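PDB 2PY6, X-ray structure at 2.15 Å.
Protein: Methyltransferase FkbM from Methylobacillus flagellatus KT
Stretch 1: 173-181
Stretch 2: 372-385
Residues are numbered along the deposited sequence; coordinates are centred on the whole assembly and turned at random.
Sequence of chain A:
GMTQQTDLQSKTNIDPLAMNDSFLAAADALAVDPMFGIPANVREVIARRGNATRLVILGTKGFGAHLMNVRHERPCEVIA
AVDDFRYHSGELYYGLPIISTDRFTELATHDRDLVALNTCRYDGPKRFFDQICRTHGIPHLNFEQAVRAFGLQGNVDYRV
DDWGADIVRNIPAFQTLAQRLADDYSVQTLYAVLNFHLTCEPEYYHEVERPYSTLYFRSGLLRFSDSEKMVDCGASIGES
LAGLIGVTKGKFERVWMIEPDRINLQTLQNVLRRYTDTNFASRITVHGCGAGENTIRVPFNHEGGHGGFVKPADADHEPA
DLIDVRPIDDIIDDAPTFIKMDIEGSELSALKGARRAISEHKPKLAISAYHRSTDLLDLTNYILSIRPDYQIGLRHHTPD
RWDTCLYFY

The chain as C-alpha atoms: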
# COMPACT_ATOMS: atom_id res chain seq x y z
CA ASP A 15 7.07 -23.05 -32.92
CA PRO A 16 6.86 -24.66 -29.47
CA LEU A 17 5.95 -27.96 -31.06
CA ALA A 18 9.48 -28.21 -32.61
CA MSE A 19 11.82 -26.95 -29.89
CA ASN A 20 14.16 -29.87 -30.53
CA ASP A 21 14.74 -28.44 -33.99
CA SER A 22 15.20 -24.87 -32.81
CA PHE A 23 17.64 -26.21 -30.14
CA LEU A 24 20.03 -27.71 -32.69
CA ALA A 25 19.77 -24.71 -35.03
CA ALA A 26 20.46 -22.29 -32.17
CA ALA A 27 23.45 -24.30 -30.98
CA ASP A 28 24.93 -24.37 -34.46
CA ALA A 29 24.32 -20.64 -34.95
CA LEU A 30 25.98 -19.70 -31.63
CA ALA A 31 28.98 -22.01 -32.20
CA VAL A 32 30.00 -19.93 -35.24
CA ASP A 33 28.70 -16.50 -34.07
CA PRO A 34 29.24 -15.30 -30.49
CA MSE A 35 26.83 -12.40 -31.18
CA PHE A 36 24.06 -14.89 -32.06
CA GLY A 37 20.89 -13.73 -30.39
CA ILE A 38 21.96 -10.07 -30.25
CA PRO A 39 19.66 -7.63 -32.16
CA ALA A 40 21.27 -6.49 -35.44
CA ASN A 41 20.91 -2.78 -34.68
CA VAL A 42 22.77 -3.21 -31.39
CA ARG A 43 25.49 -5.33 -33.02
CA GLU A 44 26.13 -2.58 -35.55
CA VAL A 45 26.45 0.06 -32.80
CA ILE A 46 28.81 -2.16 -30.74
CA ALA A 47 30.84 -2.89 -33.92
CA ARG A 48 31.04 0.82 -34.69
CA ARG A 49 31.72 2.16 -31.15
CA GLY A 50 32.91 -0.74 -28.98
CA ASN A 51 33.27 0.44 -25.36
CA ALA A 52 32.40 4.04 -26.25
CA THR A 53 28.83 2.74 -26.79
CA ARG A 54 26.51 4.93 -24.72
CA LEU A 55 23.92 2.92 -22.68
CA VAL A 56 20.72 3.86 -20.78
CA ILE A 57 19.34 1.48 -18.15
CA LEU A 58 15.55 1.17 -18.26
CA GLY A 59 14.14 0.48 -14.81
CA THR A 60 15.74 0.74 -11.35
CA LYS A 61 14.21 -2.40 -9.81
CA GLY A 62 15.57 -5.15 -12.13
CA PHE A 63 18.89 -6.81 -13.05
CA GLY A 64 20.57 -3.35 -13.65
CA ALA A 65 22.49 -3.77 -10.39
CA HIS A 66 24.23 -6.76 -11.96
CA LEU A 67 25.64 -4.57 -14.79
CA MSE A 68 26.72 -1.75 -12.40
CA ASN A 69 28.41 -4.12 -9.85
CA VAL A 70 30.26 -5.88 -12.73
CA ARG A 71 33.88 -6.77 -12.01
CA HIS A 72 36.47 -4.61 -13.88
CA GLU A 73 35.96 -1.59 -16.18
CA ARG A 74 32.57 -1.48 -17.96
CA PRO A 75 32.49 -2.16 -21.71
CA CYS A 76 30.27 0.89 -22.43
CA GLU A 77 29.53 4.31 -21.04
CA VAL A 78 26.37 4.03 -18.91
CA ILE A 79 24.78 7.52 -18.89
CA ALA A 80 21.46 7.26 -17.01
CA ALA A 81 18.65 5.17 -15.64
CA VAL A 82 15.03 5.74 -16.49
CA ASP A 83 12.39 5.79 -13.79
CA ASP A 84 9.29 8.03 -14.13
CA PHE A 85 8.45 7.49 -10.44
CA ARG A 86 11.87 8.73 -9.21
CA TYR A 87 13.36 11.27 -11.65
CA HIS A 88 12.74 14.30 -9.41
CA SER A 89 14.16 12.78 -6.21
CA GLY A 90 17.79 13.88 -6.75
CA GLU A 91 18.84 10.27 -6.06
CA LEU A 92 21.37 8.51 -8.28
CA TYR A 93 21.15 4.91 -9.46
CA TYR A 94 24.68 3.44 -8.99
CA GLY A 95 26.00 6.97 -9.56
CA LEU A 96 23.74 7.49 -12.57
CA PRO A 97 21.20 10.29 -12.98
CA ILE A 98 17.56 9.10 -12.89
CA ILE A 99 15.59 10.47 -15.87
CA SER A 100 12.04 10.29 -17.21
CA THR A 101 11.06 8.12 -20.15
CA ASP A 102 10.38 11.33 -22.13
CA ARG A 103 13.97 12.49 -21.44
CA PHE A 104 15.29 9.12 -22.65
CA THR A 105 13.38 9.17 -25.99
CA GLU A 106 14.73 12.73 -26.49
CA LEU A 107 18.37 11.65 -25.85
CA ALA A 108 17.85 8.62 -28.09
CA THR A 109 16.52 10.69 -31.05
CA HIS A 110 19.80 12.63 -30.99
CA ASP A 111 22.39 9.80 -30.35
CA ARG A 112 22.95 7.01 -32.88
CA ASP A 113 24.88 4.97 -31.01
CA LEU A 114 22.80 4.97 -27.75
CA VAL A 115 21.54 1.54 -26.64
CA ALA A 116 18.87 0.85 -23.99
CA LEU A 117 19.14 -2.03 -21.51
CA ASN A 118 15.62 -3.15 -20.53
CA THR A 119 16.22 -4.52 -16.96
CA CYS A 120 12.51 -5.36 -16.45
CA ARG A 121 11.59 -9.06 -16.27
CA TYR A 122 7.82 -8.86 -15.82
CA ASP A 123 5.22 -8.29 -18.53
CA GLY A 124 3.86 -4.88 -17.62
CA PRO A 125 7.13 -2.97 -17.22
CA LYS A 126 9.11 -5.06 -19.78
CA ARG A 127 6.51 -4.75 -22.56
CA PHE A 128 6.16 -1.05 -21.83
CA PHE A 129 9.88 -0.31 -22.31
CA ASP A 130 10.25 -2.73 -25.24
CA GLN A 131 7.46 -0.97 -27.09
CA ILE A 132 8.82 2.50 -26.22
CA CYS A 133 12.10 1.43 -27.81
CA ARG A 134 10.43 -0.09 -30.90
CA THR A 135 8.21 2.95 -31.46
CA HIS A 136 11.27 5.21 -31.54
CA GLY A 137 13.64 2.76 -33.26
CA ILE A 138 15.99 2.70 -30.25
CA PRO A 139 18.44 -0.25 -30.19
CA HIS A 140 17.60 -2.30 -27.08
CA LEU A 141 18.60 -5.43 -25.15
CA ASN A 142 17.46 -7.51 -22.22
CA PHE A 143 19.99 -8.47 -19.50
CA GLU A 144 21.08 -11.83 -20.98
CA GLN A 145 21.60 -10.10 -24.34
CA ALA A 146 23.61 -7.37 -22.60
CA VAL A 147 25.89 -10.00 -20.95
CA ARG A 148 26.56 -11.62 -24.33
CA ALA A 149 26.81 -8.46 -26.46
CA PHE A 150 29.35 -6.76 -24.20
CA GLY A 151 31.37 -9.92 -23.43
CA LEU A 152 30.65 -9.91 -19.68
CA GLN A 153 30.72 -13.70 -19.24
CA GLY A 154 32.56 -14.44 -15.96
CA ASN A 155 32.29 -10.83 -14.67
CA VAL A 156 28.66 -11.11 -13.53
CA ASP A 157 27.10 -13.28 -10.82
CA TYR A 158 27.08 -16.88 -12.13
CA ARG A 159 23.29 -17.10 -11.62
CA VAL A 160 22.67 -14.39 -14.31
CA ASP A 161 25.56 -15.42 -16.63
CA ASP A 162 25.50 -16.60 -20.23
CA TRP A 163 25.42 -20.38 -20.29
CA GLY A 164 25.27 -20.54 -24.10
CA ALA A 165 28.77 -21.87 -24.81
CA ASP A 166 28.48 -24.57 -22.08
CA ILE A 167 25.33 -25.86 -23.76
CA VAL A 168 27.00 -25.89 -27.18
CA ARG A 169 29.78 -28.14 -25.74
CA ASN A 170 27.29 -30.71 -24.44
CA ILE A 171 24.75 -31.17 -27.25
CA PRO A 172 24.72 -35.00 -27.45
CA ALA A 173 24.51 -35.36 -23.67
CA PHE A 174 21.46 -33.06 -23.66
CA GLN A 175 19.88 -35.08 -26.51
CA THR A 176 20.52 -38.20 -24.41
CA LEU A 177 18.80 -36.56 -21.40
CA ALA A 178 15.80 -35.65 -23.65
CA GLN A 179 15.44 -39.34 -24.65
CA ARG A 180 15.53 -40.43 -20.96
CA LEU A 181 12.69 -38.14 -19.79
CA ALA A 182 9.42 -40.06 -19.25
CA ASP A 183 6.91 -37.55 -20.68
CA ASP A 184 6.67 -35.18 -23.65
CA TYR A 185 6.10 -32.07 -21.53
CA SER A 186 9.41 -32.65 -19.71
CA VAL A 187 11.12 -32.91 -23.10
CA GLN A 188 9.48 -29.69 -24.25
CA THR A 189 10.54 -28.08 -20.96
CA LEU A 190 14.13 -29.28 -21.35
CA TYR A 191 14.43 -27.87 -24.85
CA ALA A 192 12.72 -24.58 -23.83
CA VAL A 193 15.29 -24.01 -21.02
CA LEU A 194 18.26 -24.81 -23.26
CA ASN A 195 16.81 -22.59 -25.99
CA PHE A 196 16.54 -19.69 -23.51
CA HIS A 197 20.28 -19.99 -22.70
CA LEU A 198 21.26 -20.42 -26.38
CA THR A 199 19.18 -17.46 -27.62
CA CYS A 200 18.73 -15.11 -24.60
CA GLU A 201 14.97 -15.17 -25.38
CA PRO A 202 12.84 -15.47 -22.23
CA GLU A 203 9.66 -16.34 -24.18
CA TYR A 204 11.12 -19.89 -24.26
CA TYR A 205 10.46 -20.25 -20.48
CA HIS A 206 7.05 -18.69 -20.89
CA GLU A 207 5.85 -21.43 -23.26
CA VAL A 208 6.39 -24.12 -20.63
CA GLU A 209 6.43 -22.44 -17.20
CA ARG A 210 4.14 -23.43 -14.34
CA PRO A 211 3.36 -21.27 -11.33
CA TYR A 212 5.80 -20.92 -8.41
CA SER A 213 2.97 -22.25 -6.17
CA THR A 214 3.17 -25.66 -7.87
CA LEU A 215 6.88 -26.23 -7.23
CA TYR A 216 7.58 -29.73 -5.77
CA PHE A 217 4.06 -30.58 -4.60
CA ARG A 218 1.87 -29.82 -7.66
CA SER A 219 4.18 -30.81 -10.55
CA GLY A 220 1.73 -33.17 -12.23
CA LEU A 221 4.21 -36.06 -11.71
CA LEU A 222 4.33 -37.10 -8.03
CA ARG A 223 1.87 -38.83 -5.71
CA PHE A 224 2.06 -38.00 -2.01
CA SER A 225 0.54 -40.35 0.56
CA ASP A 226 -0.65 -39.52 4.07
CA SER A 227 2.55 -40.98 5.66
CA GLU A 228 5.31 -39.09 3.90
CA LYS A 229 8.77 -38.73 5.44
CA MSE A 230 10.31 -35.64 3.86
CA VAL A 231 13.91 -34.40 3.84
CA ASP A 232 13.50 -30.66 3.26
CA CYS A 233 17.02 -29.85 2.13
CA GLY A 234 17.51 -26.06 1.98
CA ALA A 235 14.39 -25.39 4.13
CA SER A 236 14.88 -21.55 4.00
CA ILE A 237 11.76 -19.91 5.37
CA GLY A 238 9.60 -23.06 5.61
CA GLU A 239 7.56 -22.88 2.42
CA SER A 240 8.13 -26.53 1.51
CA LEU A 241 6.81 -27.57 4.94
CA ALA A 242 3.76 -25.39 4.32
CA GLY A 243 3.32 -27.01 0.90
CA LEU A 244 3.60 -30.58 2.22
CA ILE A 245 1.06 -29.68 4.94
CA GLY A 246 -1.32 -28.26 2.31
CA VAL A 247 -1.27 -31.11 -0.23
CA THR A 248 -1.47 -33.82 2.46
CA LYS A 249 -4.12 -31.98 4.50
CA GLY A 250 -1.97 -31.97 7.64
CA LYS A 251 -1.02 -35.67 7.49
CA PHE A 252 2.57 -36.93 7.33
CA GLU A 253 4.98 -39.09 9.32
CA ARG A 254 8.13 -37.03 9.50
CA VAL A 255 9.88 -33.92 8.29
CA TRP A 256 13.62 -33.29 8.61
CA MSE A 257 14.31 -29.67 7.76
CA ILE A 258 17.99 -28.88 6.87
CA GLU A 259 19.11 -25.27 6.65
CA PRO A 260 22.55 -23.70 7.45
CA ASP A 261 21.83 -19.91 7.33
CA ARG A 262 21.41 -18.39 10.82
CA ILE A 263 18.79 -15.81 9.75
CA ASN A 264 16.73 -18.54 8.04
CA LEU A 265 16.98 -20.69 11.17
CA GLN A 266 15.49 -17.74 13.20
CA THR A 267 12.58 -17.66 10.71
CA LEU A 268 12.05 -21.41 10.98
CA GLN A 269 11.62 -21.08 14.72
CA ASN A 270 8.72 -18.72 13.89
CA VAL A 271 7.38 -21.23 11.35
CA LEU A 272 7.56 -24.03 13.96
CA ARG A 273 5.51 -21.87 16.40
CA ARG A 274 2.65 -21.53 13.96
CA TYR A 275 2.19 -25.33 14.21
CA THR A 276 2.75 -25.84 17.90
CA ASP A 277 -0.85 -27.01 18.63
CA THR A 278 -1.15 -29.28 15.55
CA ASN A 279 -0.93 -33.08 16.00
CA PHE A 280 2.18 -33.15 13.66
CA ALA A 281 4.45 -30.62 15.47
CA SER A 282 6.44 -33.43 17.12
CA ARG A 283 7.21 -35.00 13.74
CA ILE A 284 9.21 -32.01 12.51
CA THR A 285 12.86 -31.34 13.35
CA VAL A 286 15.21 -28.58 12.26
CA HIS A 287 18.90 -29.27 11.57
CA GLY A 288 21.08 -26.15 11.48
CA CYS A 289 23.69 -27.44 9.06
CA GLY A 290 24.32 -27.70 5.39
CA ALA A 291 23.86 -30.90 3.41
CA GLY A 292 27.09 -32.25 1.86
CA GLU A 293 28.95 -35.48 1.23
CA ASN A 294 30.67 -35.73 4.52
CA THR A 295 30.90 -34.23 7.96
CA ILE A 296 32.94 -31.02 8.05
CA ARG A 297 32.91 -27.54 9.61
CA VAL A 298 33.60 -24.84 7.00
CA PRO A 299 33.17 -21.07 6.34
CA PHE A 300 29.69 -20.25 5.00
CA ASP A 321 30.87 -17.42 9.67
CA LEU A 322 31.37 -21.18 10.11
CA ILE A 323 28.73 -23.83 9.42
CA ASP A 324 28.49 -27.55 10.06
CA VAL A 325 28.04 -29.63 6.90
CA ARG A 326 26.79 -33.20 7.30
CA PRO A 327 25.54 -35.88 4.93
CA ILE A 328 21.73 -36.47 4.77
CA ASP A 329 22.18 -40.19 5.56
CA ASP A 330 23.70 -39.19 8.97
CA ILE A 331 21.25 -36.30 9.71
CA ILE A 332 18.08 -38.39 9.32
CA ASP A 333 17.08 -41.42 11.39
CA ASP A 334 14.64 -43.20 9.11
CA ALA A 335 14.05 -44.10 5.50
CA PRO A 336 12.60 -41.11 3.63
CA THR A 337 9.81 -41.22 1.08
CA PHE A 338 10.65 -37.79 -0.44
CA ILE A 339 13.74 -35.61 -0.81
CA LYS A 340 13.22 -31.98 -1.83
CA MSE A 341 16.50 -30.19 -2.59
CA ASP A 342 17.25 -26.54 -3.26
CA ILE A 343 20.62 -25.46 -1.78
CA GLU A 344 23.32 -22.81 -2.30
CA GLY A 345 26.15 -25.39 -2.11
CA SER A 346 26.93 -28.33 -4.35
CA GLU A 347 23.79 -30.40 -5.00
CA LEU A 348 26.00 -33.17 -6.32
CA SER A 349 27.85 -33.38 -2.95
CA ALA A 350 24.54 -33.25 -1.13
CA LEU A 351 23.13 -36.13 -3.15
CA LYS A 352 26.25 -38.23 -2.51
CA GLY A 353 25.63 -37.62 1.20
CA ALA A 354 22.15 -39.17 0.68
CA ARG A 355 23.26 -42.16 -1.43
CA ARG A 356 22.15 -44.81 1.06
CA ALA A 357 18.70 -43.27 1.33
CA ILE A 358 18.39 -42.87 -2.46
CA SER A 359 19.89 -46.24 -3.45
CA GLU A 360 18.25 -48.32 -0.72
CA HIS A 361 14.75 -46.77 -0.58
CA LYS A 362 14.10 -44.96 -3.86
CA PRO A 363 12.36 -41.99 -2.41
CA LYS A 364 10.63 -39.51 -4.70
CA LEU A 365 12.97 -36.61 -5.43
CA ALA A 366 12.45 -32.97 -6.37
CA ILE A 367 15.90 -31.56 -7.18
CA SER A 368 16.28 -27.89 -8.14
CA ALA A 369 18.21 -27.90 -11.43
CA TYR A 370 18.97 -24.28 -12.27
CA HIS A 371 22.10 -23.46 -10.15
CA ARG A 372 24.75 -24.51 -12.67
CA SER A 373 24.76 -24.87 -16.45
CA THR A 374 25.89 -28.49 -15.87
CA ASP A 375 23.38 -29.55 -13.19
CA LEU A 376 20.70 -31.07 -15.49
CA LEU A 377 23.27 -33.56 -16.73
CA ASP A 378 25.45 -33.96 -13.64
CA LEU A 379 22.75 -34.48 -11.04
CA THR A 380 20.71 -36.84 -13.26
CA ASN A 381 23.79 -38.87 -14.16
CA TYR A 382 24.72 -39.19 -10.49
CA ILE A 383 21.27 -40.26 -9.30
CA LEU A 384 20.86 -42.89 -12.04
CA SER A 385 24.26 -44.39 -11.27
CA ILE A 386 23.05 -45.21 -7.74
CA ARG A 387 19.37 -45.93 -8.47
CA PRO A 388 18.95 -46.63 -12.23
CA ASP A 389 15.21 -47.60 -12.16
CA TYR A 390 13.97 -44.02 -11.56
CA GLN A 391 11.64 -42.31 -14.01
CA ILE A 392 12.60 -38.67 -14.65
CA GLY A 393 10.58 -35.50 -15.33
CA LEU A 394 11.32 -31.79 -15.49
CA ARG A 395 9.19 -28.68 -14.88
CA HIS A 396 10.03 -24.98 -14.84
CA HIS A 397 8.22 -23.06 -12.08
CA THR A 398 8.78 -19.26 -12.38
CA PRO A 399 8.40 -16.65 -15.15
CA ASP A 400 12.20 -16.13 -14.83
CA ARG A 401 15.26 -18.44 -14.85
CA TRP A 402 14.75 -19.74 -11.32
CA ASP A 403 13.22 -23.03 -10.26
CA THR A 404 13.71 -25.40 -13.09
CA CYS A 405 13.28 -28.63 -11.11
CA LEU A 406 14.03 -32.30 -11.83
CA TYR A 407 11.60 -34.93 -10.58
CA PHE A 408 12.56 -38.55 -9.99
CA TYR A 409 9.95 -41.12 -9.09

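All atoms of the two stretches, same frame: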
# COMPACT_ATOMS: atom_id res chain seq x y z
N ALA A 173 24.93 -35.00 -25.02
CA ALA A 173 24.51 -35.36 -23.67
C ALA A 173 23.10 -34.80 -23.35
O ALA A 173 22.28 -35.46 -22.70
CB ALA A 173 25.51 -34.86 -22.66
N PHE A 174 22.82 -33.58 -23.80
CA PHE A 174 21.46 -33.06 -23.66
C PHE A 174 20.42 -33.83 -24.49
O PHE A 174 19.30 -34.01 -24.05
CB PHE A 174 21.39 -31.56 -23.94
CG PHE A 174 21.94 -30.71 -22.83
CD1 PHE A 174 21.35 -30.73 -21.59
CD2 PHE A 174 22.98 -29.83 -23.06
CE1 PHE A 174 21.83 -29.94 -20.57
CE2 PHE A 174 23.46 -29.05 -22.06
CZ PHE A 174 22.89 -29.12 -20.80
N GLN A 175 20.79 -34.27 -25.69
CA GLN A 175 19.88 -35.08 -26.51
C GLN A 175 19.61 -36.42 -25.83
O GLN A 175 18.49 -36.94 -25.89
CB GLN A 175 20.48 -35.30 -27.90
CG GLN A 175 20.62 -34.02 -28.68
CD GLN A 175 21.13 -34.25 -30.08
OE1 GLN A 175 22.26 -34.72 -30.29
NE2 GLN A 175 20.30 -33.91 -31.06
N THR A 176 20.64 -36.98 -25.20
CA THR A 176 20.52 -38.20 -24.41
C THR A 176 19.60 -37.99 -23.19
O THR A 176 18.78 -38.84 -22.91
CB THR A 176 21.90 -38.78 -23.99
OG1 THR A 176 22.64 -39.12 -25.17
CG2 THR A 176 21.75 -40.01 -23.15
N LEU A 177 19.74 -36.87 -22.48
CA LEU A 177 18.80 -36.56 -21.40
C LEU A 177 17.35 -36.48 -21.94
O LEU A 177 16.44 -37.06 -21.35
CB LEU A 177 19.17 -35.25 -20.71
CG LEU A 177 18.32 -34.77 -19.54
CD1 LEU A 177 18.19 -35.85 -18.48
CD2 LEU A 177 18.92 -33.51 -18.93
N ALA A 178 17.14 -35.77 -23.05
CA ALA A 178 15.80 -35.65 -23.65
C ALA A 178 15.12 -37.02 -23.86
O ALA A 178 13.92 -37.20 -23.58
CB ALA A 178 15.91 -34.91 -24.97
N GLN A 179 15.90 -37.98 -24.38
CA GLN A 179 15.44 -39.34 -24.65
C GLN A 179 15.11 -40.11 -23.36
O GLN A 179 14.31 -41.02 -23.38
CB GLN A 179 16.49 -40.14 -25.46
CG GLN A 179 16.87 -39.54 -26.81
CD GLN A 179 18.21 -40.09 -27.34
OE1 GLN A 179 18.69 -41.15 -26.89
NE2 GLN A 179 18.82 -39.37 -28.29
N ARG A 180 15.73 -39.74 -22.24
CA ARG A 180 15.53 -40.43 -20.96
C ARG A 180 14.30 -39.93 -20.16
O ARG A 180 13.82 -40.61 -19.25
CB ARG A 180 16.82 -40.28 -20.12
CG ARG A 180 16.94 -41.14 -18.84
CD ARG A 180 16.66 -42.65 -19.06
NE ARG A 180 16.88 -43.48 -17.86
CZ ARG A 180 16.03 -43.58 -16.83
NH1 ARG A 180 14.88 -42.89 -16.82
NH2 ARG A 180 16.33 -44.38 -15.80
N LEU A 181 13.82 -38.73 -20.48
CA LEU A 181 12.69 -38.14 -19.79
C LEU A 181 11.43 -38.94 -20.12
O LEU A 181 11.21 -39.34 -21.28
CB LEU A 181 12.58 -36.66 -20.15
CG LEU A 181 13.73 -35.74 -19.69
CD1 LEU A 181 13.65 -34.32 -20.29
CD2 LEU A 181 13.75 -35.61 -18.16
N ARG A 372 23.58 -24.45 -11.80
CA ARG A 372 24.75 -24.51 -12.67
C ARG A 372 24.31 -24.96 -14.04
O ARG A 372 23.31 -25.68 -14.17
CB ARG A 372 25.78 -25.49 -12.10
CG ARG A 372 26.31 -25.15 -10.69
CD ARG A 372 27.14 -26.31 -10.16
N SER A 373 25.05 -24.52 -15.06
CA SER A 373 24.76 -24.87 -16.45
C SER A 373 24.83 -26.40 -16.68
O SER A 373 24.21 -26.94 -17.60
CB SER A 373 25.72 -24.15 -17.41
OG SER A 373 27.03 -24.68 -17.36
N THR A 374 25.59 -27.05 -15.83
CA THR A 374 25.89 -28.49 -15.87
C THR A 374 24.96 -29.38 -15.00
O THR A 374 24.94 -30.60 -15.14
CB THR A 374 27.37 -28.71 -15.36
OG1 THR A 374 27.55 -28.06 -14.10
CG2 THR A 374 28.41 -28.12 -16.34
N ASP A 375 24.18 -28.77 -14.11
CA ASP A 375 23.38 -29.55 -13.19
C ASP A 375 22.33 -30.52 -13.79
O ASP A 375 22.19 -31.58 -13.25
CB ASP A 375 22.79 -28.68 -12.08
CG ASP A 375 23.79 -28.45 -10.94
OD1 ASP A 375 24.90 -29.09 -10.87
OD2 ASP A 375 23.45 -27.66 -10.07
N LEU A 376 21.68 -30.17 -14.89
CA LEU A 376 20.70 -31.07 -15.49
C LEU A 376 21.33 -32.39 -15.86
O LEU A 376 20.75 -33.46 -15.65
CB LEU A 376 20.04 -30.42 -16.71
CG LEU A 376 18.98 -29.35 -16.44
CD1 LEU A 376 18.78 -28.48 -17.65
CD2 LEU A 376 17.66 -30.03 -16.01
N LEU A 377 22.56 -32.34 -16.36
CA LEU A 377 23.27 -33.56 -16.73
C LEU A 377 23.93 -34.20 -15.53
O LEU A 377 23.76 -35.37 -15.28
CB LEU A 377 24.32 -33.24 -17.80
CG LEU A 377 23.75 -32.74 -19.12
CD1 LEU A 377 24.85 -32.17 -19.97
CD2 LEU A 377 23.00 -33.84 -19.83
N ASP A 378 24.68 -33.42 -14.77
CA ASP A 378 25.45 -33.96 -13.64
C ASP A 378 24.66 -34.61 -12.51
O ASP A 378 25.02 -35.66 -12.04
CB ASP A 378 26.33 -32.87 -13.06
CG ASP A 378 27.46 -32.46 -14.02
OD1 ASP A 378 27.62 -33.07 -15.11
OD2 ASP A 378 28.20 -31.51 -13.69
N LEU A 379 23.59 -33.96 -12.09
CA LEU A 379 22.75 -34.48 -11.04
C LEU A 379 22.01 -35.72 -11.49
O LEU A 379 21.96 -36.69 -10.77
CB LEU A 379 21.77 -33.40 -10.55
CG LEU A 379 22.38 -32.08 -10.05
CD1 LEU A 379 21.30 -31.10 -9.71
CD2 LEU A 379 23.26 -32.26 -8.83
N THR A 380 21.44 -35.69 -12.70
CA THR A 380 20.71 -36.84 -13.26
C THR A 380 21.65 -38.05 -13.40
O THR A 380 21.30 -39.17 -12.98
CB THR A 380 20.09 -36.50 -14.64
OG1 THR A 380 19.16 -35.42 -14.51
CG2 THR A 380 19.34 -37.66 -15.18
N ASN A 381 22.83 -37.81 -13.96
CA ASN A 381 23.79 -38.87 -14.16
C ASN A 381 24.19 -39.50 -12.84
O ASN A 381 24.35 -40.71 -12.75
CB ASN A 381 25.05 -38.35 -14.87
CG ASN A 381 24.83 -38.09 -16.38
OD1 ASN A 381 23.88 -38.57 -16.97
ND2 ASN A 381 25.76 -37.33 -16.99
N TYR A 382 24.35 -38.67 -11.80
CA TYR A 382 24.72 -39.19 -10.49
C TYR A 382 23.61 -40.07 -9.91
O TYR A 382 23.87 -41.19 -9.44
CB TYR A 382 25.15 -38.10 -9.49
CG TYR A 382 25.46 -38.79 -8.17
CD1 TYR A 382 26.61 -39.58 -8.04
CD2 TYR A 382 24.55 -38.77 -7.12
CE1 TYR A 382 26.87 -40.32 -6.88
CE2 TYR A 382 24.81 -39.47 -5.93
CZ TYR A 382 25.95 -40.26 -5.82
OH TYR A 382 26.20 -40.96 -4.65
N ILE A 383 22.39 -39.54 -9.87
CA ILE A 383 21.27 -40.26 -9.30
C ILE A 383 21.03 -41.60 -9.97
O ILE A 383 20.78 -42.58 -9.29
CB ILE A 383 19.96 -39.38 -9.32
CG1 ILE A 383 20.09 -38.30 -8.28
CG2 ILE A 383 18.73 -40.23 -9.05
CD1 ILE A 383 19.17 -37.09 -8.47
N LEU A 384 21.09 -41.64 -11.30
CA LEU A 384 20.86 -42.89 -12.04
C LEU A 384 21.95 -43.93 -11.85
O LEU A 384 21.71 -45.11 -11.98
CB LEU A 384 20.65 -42.62 -13.53
CG LEU A 384 19.40 -41.85 -13.92
CD1 LEU A 384 19.35 -41.63 -15.43
CD2 LEU A 384 18.16 -42.55 -13.43
N SER A 385 23.15 -43.49 -11.50
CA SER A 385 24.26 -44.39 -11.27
C SER A 385 24.06 -45.13 -9.94
O SER A 385 24.61 -46.20 -9.73
CB SER A 385 25.60 -43.61 -11.26
OG SER A 385 25.81 -42.90 -10.04

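Two helical segments, nearly 200 residues apart in sequence, pack mainly through apolar contacts, some of them against backbone carbonyls, with no hydrogen bond between them. Helix 173-180 and the helix of the second stretch cross at 56°, their axes approaching to 10.3 Å, and the backbones come nearest at Leu-177 and Leu-377, whose CA atoms lie 7.1 Å apart. The contact buries 417 Å² in all.

Leu-377 contributes the most surface. Its CA-to-CB bond points sideways, but the m, t rotamer brings the end of the side chain against the first helix. There CD1 sits over one face of the Phe-174 ring, 3.8 Å from the centroid and 15° off the ring normal, a CH-pi contact in which a methyl group meets the aromatic electron cloud. The same CD1 lies 3.9 Å from CB of Ala-173, while CD2 of Leu-377 reaches to 3.4 Å from O of Ala-173. That carbonyl is already engaged within its own helix, accepting the backbone hydrogen bond from N of Leu-177 (2.9 Å).

The CA-to-CB bond of Leu-177, one turn further along, points toward the second stretch. Its CD2 lies 4.0 Å from CB of Leu-376, and its CD1 meets CG2 of Thr-380 at 3.9 Å. The hydroxyl of Thr-380 is satisfied within its own helix: OG1 donates to O of Leu-376 at 2.8 Å.

Phe-174 completes the apolar cluster. Like Leu-377 it starts sideways and ends nearer its partner; beyond the face contact, its ring edge lies near Leu-376, with CE1 4.3 Å from CB, and near the backbone of Ser-373, with CZ 4.1 Å from O.

At the far end of the contact, Leu-384 places CD1 over one face of the Arg-180 guanidinium, and its CD2 approaches NH2 of Arg-180 to 3.5 Å. NH1 and NH2 are hydrogen-bonded elsewhere in the structure.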